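Local atomic coordinates of thermophilic dibenzothiophene desulfurization enzyme C (Paenibacillus sp. A11-2, PDB entry 5XDC), a protein that probably catalyses the FMNH2- and oxygen-dependent oxidation of dibenzothiophene to its 5-oxide and then its 5,5-dioxide, in the manner of the DszC flavin monooxygenases. Residues B[49-63]-B[110-123]. Sequence-based numbering, arbitrary orientation.
Sequences IRRSGLLTLLISKER and KARWYPQAVRERWF
Arg50 and Arg121 reach for each other's backbone carbonyls, a worked example of how the C-terminal ends of two helices can be joined by side-chain N-H groups. In one of its two modelled conformers, and so with some doubt, Arg121 NH1 gives a 2.8 Å bond to Arg50 O; this bond is bent (132°), the oxygen lying out of the guanidinium plane. Arg50 NE makes a weak bond of 3.2 Å to Arg121 O. Arg121, with positive phi, closes helix 107-119 in a Schellman motif. The Arg50 guanidinium lays one face over Phe123 CB, while its outer nitrogens form salt bridges with Asp47, Asp164 and Asp166.

Apolar contacts dominate the rest. Leu55 CD2 sits almost exactly over the centre of the Phe123 ring, a CH-pi contact 3.8 Å from the centroid and 5° off the normal, and Ile49 CG2 meets CE2 of the same ring. With CG anti to the backbone N (chi1 -154°), the ring is carried toward both. Replacing Phe123 by an alanine is likely to leave the Leu55 methyl without its aromatic face and open a gap beside Ile49. Farther along, Ile59 straddles one helical turn: CG2 touches Tyr114 CB, and CD1 reaches Val118 CG2 (3.9 Å), which also meets Thr56 CG2. The aliphatic part of Arg63 extends past Tyr114, CD to CD2 3.8 Å, and its guanidinium stands perpendicular to that ring, with Lys110 CB over one face.

Within the acyl-CoA dehydrogenase-like N-terminal helical domain, the contact thus joins helix 43-52 and its following loop to helix 107-119. Helix 85-104 supplies Phe91 and Phe98 against Ile49 and Ile59, while Phe123, its side chain about 7 Å from that of the FMN-binding Tyr93, leads into strand 124-127.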
loop_
_atom_site.group_PDB
_atom_site.type_symbol
_atom_site.label_atom_id
_atom_site.label_comp_id
_atom_site.label_asym_id
_atom_site.label_seq_id
_atom_site.Cartn_x
_atom_site.Cartn_y
_atom_site.Cartn_z
ATOM N N ILE B 49 -12.723 26.974 -26.508
ATOM C CA ILE B 49 -11.867 27.588 -25.499
ATOM C C ILE B 49 -11.449 28.986 -25.945
ATOM O O ILE B 49 -11.397 29.926 -25.137
ATOM C CB ILE B 49 -10.656 26.677 -25.209
ATOM C CG1 ILE B 49 -11.138 25.400 -24.513
ATOM C CG2 ILE B 49 -9.617 27.417 -24.372
ATOM C CD1 ILE B 49 -10.046 24.360 -24.315
ATOM N N ARG B 50 -11.148 29.147 -27.238
ATOM C CA ARG B 50 -10.794 30.458 -27.765
ATOM C C ARG B 50 -11.919 31.465 -27.537
ATOM O O ARG B 50 -11.675 32.581 -27.066
ATOM C CB ARG B 50 -10.473 30.354 -29.256
ATOM C CG ARG B 50 -9.102 29.800 -29.588
ATOM C CD ARG B 50 -8.807 29.958 -31.089
ATOM N NE ARG B 50 -7.447 29.540 -31.427
ATOM C CZ ARG B 50 -7.087 28.308 -31.817
ATOM N NH1 ARG B 50 -7.984 27.337 -31.925
ATOM N NH2 ARG B 50 -5.819 28.041 -32.084
ATOM N N ARG B 51 -13.159 31.077 -27.854
ATOM C CA ARG B 51 -14.301 31.985 -27.714
ATOM C C ARG B 51 -14.594 32.325 -26.258
ATOM O O ARG B 51 -15.181 33.376 -25.985
ATOM C CB ARG B 51 -15.550 31.375 -28.357
ATOM C CG ARG B 51 -15.477 31.225 -29.865
ATOM C CD ARG B 51 -16.824 30.841 -30.464
ATOM N NE ARG B 51 -17.379 29.599 -29.927
ATOM C CZ ARG B 51 -17.139 28.386 -30.420
ATOM N NH1 ARG B 51 -16.323 28.224 -31.451
ATOM N NH2 ARG B 51 -17.713 27.327 -29.866
ATOM N N SER B 52 -14.170 31.473 -25.323
ATOM C CA SER B 52 -14.513 31.638 -23.916
ATOM C C SER B 52 -13.763 32.784 -23.261
ATOM O O SER B 52 -14.209 33.286 -22.220
ATOM C CB SER B 52 -14.208 30.346 -23.164
ATOM O OG SER B 52 -12.824 30.261 -22.892
ATOM N N GLY B 53 -12.633 33.207 -23.834
ATOM C CA GLY B 53 -11.781 34.199 -23.213
ATOM C C GLY B 53 -10.805 33.670 -22.178
ATOM O O GLY B 53 -9.871 34.388 -21.810
ATOM N N LEU B 54 -10.942 32.417 -21.729
ATOM C CA LEU B 54 -10.117 31.944 -20.625
ATOM C C LEU B 54 -8.631 31.829 -20.973
ATOM O O LEU B 54 -7.797 31.838 -20.061
ATOM C CB LEU B 54 -10.637 30.597 -20.112
ATOM C CG LEU B 54 -12.051 30.598 -19.526
ATOM C CD1 LEU B 54 -12.371 29.212 -18.965
ATOM C CD2 LEU B 54 -12.227 31.669 -18.459
ATOM N N LEU B 55 -8.257 31.751 -22.254
ATOM C CA LEU B 55 -6.832 31.733 -22.576
ATOM C C LEU B 55 -6.142 33.017 -22.130
ATOM O O LEU B 55 -4.914 33.035 -21.984
ATOM C CB LEU B 55 -6.613 31.509 -24.076
ATOM C CG LEU B 55 -7.136 30.184 -24.650
ATOM C CD1 LEU B 55 -7.209 30.177 -26.188
ATOM C CD2 LEU B 55 -6.285 29.001 -24.180
ATOM N N THR B 56 -6.905 34.089 -21.892
ATOM C CA THR B 56 -6.356 35.361 -21.451
ATOM C C THR B 56 -6.418 35.531 -19.933
ATOM O O THR B 56 -6.257 36.648 -19.441
ATOM C CB THR B 56 -7.092 36.527 -22.126
ATOM O OG1 THR B 56 -8.398 36.672 -21.566
ATOM C CG2 THR B 56 -7.233 36.305 -23.628
ATOM N N LEU B 57 -6.631 34.439 -19.180
ATOM C CA LEU B 57 -6.830 34.543 -17.732
ATOM C C LEU B 57 -5.741 35.347 -17.039
ATOM O O LEU B 57 -6.031 36.114 -16.113
ATOM C CB LEU B 57 -6.920 33.144 -17.099
ATOM C CG LEU B 57 -8.332 32.553 -17.052
ATOM C CD1 LEU B 57 -8.311 31.043 -16.788
ATOM C CD2 LEU B 57 -9.158 33.251 -15.962
ATOM N N LEU B 58 -4.482 35.161 -17.424
ATOM C CA LEU B 58 -3.367 35.761 -16.699
ATOM C C LEU B 58 -2.863 37.054 -17.331
ATOM O O LEU B 58 -1.965 37.688 -16.764
ATOM C CB LEU B 58 -2.201 34.771 -16.578
ATOM C CG LEU B 58 -2.449 33.543 -15.696
ATOM C CD1 LEU B 58 -1.286 32.569 -15.819
ATOM C CD2 LEU B 58 -2.663 33.935 -14.243
ATOM N N ILE B 59 -3.390 37.449 -18.484
ATOM C CA ILE B 59 -3.026 38.735 -19.074
ATOM C C ILE B 59 -3.744 39.821 -18.279
ATOM O O ILE B 59 -4.928 39.687 -17.971
ATOM C CB ILE B 59 -3.400 38.777 -20.563
ATOM C CG1 ILE B 59 -2.542 37.785 -21.363
ATOM C CG2 ILE B 59 -3.229 40.191 -21.157
ATOM C CD1 ILE B 59 -3.035 37.580 -22.788
ATOM N N SER B 60 -3.024 40.884 -17.933
ATOM C CA SER B 60 -3.615 41.963 -17.147
ATOM C C SER B 60 -4.801 42.591 -17.870
ATOM O O SER B 60 -4.891 42.587 -19.099
ATOM C CB SER B 60 -2.575 43.040 -16.874
ATOM O OG SER B 60 -2.263 43.707 -18.086
ATOM N N LYS B 61 -5.711 43.168 -17.088
ATOM C CA LYS B 61 -6.825 43.889 -17.690
ATOM C C LYS B 61 -6.333 45.057 -18.538
ATOM O O LYS B 61 -6.930 45.357 -19.580
ATOM C CB LYS B 61 -7.789 44.374 -16.603
ATOM C CG LYS B 61 -8.548 43.239 -15.930
ATOM C CD LYS B 61 -9.549 43.753 -14.906
ATOM C CE LYS B 61 -10.328 42.603 -14.293
ATOM N NZ LYS B 61 -11.386 43.092 -13.375
ATOM N N GLU B 62 -5.248 45.709 -18.118
ATOM C CA GLU B 62 -4.676 46.817 -18.886
ATOM C C GLU B 62 -4.343 46.394 -20.306
ATOM O O GLU B 62 -4.463 47.195 -21.239
ATOM C CB GLU B 62 -3.431 47.341 -18.176
ATOM C CG GLU B 62 -2.602 48.378 -18.941
ATOM C CD GLU B 62 -3.341 49.687 -19.177
ATOM O OE1 GLU B 62 -4.162 50.061 -18.318
ATOM O OE2 GLU B 62 -3.102 50.330 -20.228
ATOM N N ARG B 63 -3.931 45.144 -20.494
ATOM C CA ARG B 63 -3.575 44.625 -21.809
ATOM C C ARG B 63 -4.696 43.846 -22.465
ATOM O O ARG B 63 -4.470 43.202 -23.495
ATOM C CB ARG B 63 -2.318 43.756 -21.688
ATOM C CG ARG B 63 -1.060 44.557 -21.410
ATOM C CD ARG B 63 0.055 43.694 -20.850
ATOM N NE ARG B 63 1.326 44.415 -20.800
ATOM C CZ ARG B 63 2.366 44.060 -20.051
ATOM N NH1 ARG B 63 3.478 44.784 -20.087
ATOM N NH2 ARG B 63 2.299 42.989 -19.260
ATOM N N LYS B 110 5.903 42.164 -24.404
ATOM C CA LYS B 110 4.595 41.873 -23.830
ATOM C C LYS B 110 3.572 42.913 -24.240
ATOM O O LYS B 110 2.404 42.586 -24.483
ATOM C CB LYS B 110 4.679 41.809 -22.312
ATOM C CG LYS B 110 5.612 40.786 -21.766
ATOM C CD LYS B 110 5.464 40.780 -20.265
ATOM C CE LYS B 110 6.696 40.300 -19.597
ATOM N NZ LYS B 110 6.541 40.336 -18.121
ATOM N N ALA B 111 3.989 44.181 -24.314
ATOM C CA ALA B 111 3.066 45.233 -24.708
ATOM C C ALA B 111 2.522 44.993 -26.105
ATOM O O ALA B 111 1.383 45.370 -26.405
ATOM C CB ALA B 111 3.765 46.588 -24.626
ATOM N N ARG B 112 3.309 44.359 -26.972
ATOM C CA ARG B 112 2.838 43.994 -28.299
ATOM C C ARG B 112 2.094 42.666 -28.300
ATOM O O ARG B 112 0.981 42.574 -28.829
ATOM C CB ARG B 112 4.023 43.927 -29.264
ATOM C CG ARG B 112 4.675 45.284 -29.517
ATOM C CD ARG B 112 5.714 45.183 -30.611
ATOM N NE ARG B 112 6.888 44.421 -30.191
ATOM C CZ ARG B 112 7.948 44.933 -29.573
ATOM N NH1 ARG B 112 8.003 46.230 -29.279
ATOM N NH2 ARG B 112 8.960 44.141 -29.248
ATOM N N TRP B 113 2.687 41.640 -27.681
ATOM C CA TRP B 113 2.173 40.279 -27.800
ATOM C C TRP B 113 0.843 40.096 -27.079
ATOM O O TRP B 113 -0.046 39.402 -27.580
ATOM C CB TRP B 113 3.196 39.289 -27.240
ATOM C CG TRP B 113 4.140 38.662 -28.221
ATOM C CD1 TRP B 113 3.905 38.381 -29.537
ATOM C CD2 TRP B 113 5.460 38.194 -27.941
ATOM N NE1 TRP B 113 5.012 37.780 -30.096
ATOM C CE2 TRP B 113 5.978 37.655 -29.137
ATOM C CE3 TRP B 113 6.257 38.178 -26.798
ATOM C CZ2 TRP B 113 7.257 37.116 -29.218
ATOM C CZ3 TRP B 113 7.522 37.657 -26.880
ATOM C CH2 TRP B 113 8.018 37.133 -28.083
ATOM N N TYR B 114 0.682 40.688 -25.893
ATOM C CA TYR B 114 -0.486 40.297 -25.114
ATOM C C TYR B 114 -1.772 40.871 -25.698
ATOM O O TYR B 114 -2.780 40.161 -25.771
ATOM C CB TYR B 114 -0.302 40.695 -23.650
ATOM C CG TYR B 114 0.737 39.872 -22.915
ATOM C CD1 TYR B 114 1.502 38.911 -23.566
ATOM C CD2 TYR B 114 0.949 40.054 -21.561
ATOM C CE1 TYR B 114 2.453 38.172 -22.884
ATOM C CE2 TYR B 114 1.897 39.320 -20.876
ATOM C CZ TYR B 114 2.639 38.369 -21.548
ATOM O OH TYR B 114 3.576 37.629 -20.861
ATOM N N PRO B 115 -1.805 42.130 -26.145
ATOM C CA PRO B 115 -3.024 42.586 -26.832
ATOM C C PRO B 115 -3.314 41.779 -28.083
ATOM O O PRO B 115 -4.479 41.536 -28.419
ATOM C CB PRO B 115 -2.713 44.058 -27.150
ATOM C CG PRO B 115 -1.763 44.456 -26.116
ATOM C CD PRO B 115 -0.881 43.245 -25.886
ATOM N N GLN B 116 -2.258 41.365 -28.787
ATOM C CA GLN B 116 -2.428 40.529 -29.964
ATOM C C GLN B 116 -3.029 39.183 -29.587
ATOM O O GLN B 116 -3.954 38.697 -30.245
ATOM C CB GLN B 116 -1.075 40.348 -30.645
ATOM C CG GLN B 116 -1.174 39.839 -32.044
ATOM C CD GLN B 116 0.164 39.786 -32.760
ATOM O OE1 GLN B 116 1.225 40.012 -32.166
ATOM N NE2 GLN B 116 0.115 39.473 -34.050
ATOM N N ALA B 117 -2.517 38.578 -28.513
ATOM C CA ALA B 117 -3.032 37.294 -28.044
ATOM C C ALA B 117 -4.503 37.383 -27.667
ATOM O O ALA B 117 -5.265 36.423 -27.865
ATOM C CB ALA B 117 -2.211 36.819 -26.850
ATOM N N VAL B 118 -4.921 38.519 -27.093
ATOM C CA VAL B 118 -6.335 38.721 -26.781
ATOM C C VAL B 118 -7.153 38.863 -28.062
ATOM O O VAL B 118 -8.183 38.201 -28.242
ATOM C CB VAL B 118 -6.516 39.955 -25.875
ATOM C CG1 VAL B 118 -7.999 40.254 -25.693
ATOM C CG2 VAL B 118 -5.843 39.752 -24.519
ATOM N N ARG B 119 -6.714 39.748 -28.962
ATOM C CA ARG B 119 -7.476 40.054 -30.172
ATOM C C ARG B 119 -7.600 38.840 -31.085
ATOM O O ARG B 119 -8.673 38.579 -31.644
ATOM C CB ARG B 119 -6.795 41.217 -30.901
ATOM C CG ARG B 119 -7.291 41.508 -32.302
ATOM C CD ARG B 119 -6.514 42.678 -32.938
ATOM N NE ARG B 119 -5.601 43.354 -32.000
ATOM C CZ ARG B 119 -4.266 43.316 -32.056
ATOM N NH1 ARG B 119 -3.543 43.970 -31.151
ATOM N NH2 ARG B 119 -3.641 42.636 -33.008
ATOM N N GLU B 120 -6.515 38.093 -31.244
ATOM C CA GLU B 120 -6.464 36.960 -32.152
ATOM C C GLU B 120 -6.786 35.638 -31.464
ATOM O O GLU B 120 -6.741 34.594 -32.120
ATOM C CB GLU B 120 -5.080 36.895 -32.807
ATOM C CG GLU B 120 -4.715 38.178 -33.591
ATOM C CD GLU B 120 -3.394 38.082 -34.335
ATOM O OE1 GLU B 120 -2.774 36.999 -34.357
ATOM O OE2 GLU B 120 -2.969 39.107 -34.913
ATOM N N ARG B 121 -7.100 35.664 -30.170
ATOM C CA ARG B 121 -7.516 34.477 -29.420
ATOM C C ARG B 121 -6.462 33.371 -29.506
ATOM O O ARG B 121 -6.750 32.227 -29.865
ATOM C CB ARG B 121 -8.889 33.999 -29.896
ATOM C CG ARG B 121 -9.952 35.094 -29.737
ATOM C CD ARG B 121 -11.371 34.567 -29.710
ATOM N NE ARG B 121 -12.326 35.615 -29.347
ATOM C CZ ARG B 121 -12.675 35.942 -28.100
ATOM N NH1 ARG B 121 -12.159 35.309 -27.040
ATOM N NH2 ARG B 121 -13.556 36.920 -27.911
ATOM N N TRP B 122 -5.232 33.726 -29.148
ATOM C CA TRP B 122 -4.104 32.803 -29.251
ATOM C C TRP B 122 -4.224 31.635 -28.282
ATOM O O TRP B 122 -4.483 31.817 -27.092
ATOM C CB TRP B 122 -2.795 33.523 -28.982
ATOM C CG TRP B 122 -2.296 34.351 -30.115
ATOM C CD1 TRP B 122 -2.907 34.566 -31.326
ATOM C CD2 TRP B 122 -1.071 35.075 -30.147
ATOM N NE1 TRP B 122 -2.125 35.386 -32.103
ATOM C CE2 TRP B 122 -0.995 35.714 -31.402
ATOM C CE3 TRP B 122 -0.029 35.257 -29.231
ATOM C CZ2 TRP B 122 0.094 36.506 -31.766
ATOM C CZ3 TRP B 122 1.049 36.051 -29.594
ATOM C CH2 TRP B 122 1.096 36.670 -30.845
ATOM N N PHE B 123 -3.995 30.441 -28.812
ATOM C CA PHE B 123 -3.854 29.198 -28.062
ATOM C C PHE B 123 -2.409 28.772 -28.306
ATOM O O PHE B 123 -2.036 28.490 -29.448
ATOM C CB PHE B 123 -4.873 28.177 -28.572
ATOM C CG PHE B 123 -5.295 27.127 -27.570
ATOM C CD1 PHE B 123 -4.394 26.557 -26.701
ATOM C CD2 PHE B 123 -6.612 26.696 -27.541
ATOM C CE1 PHE B 123 -4.810 25.568 -25.808
ATOM C CE2 PHE B 123 -7.019 25.717 -26.658
ATOM C CZ PHE B 123 -6.110 25.169 -25.789
#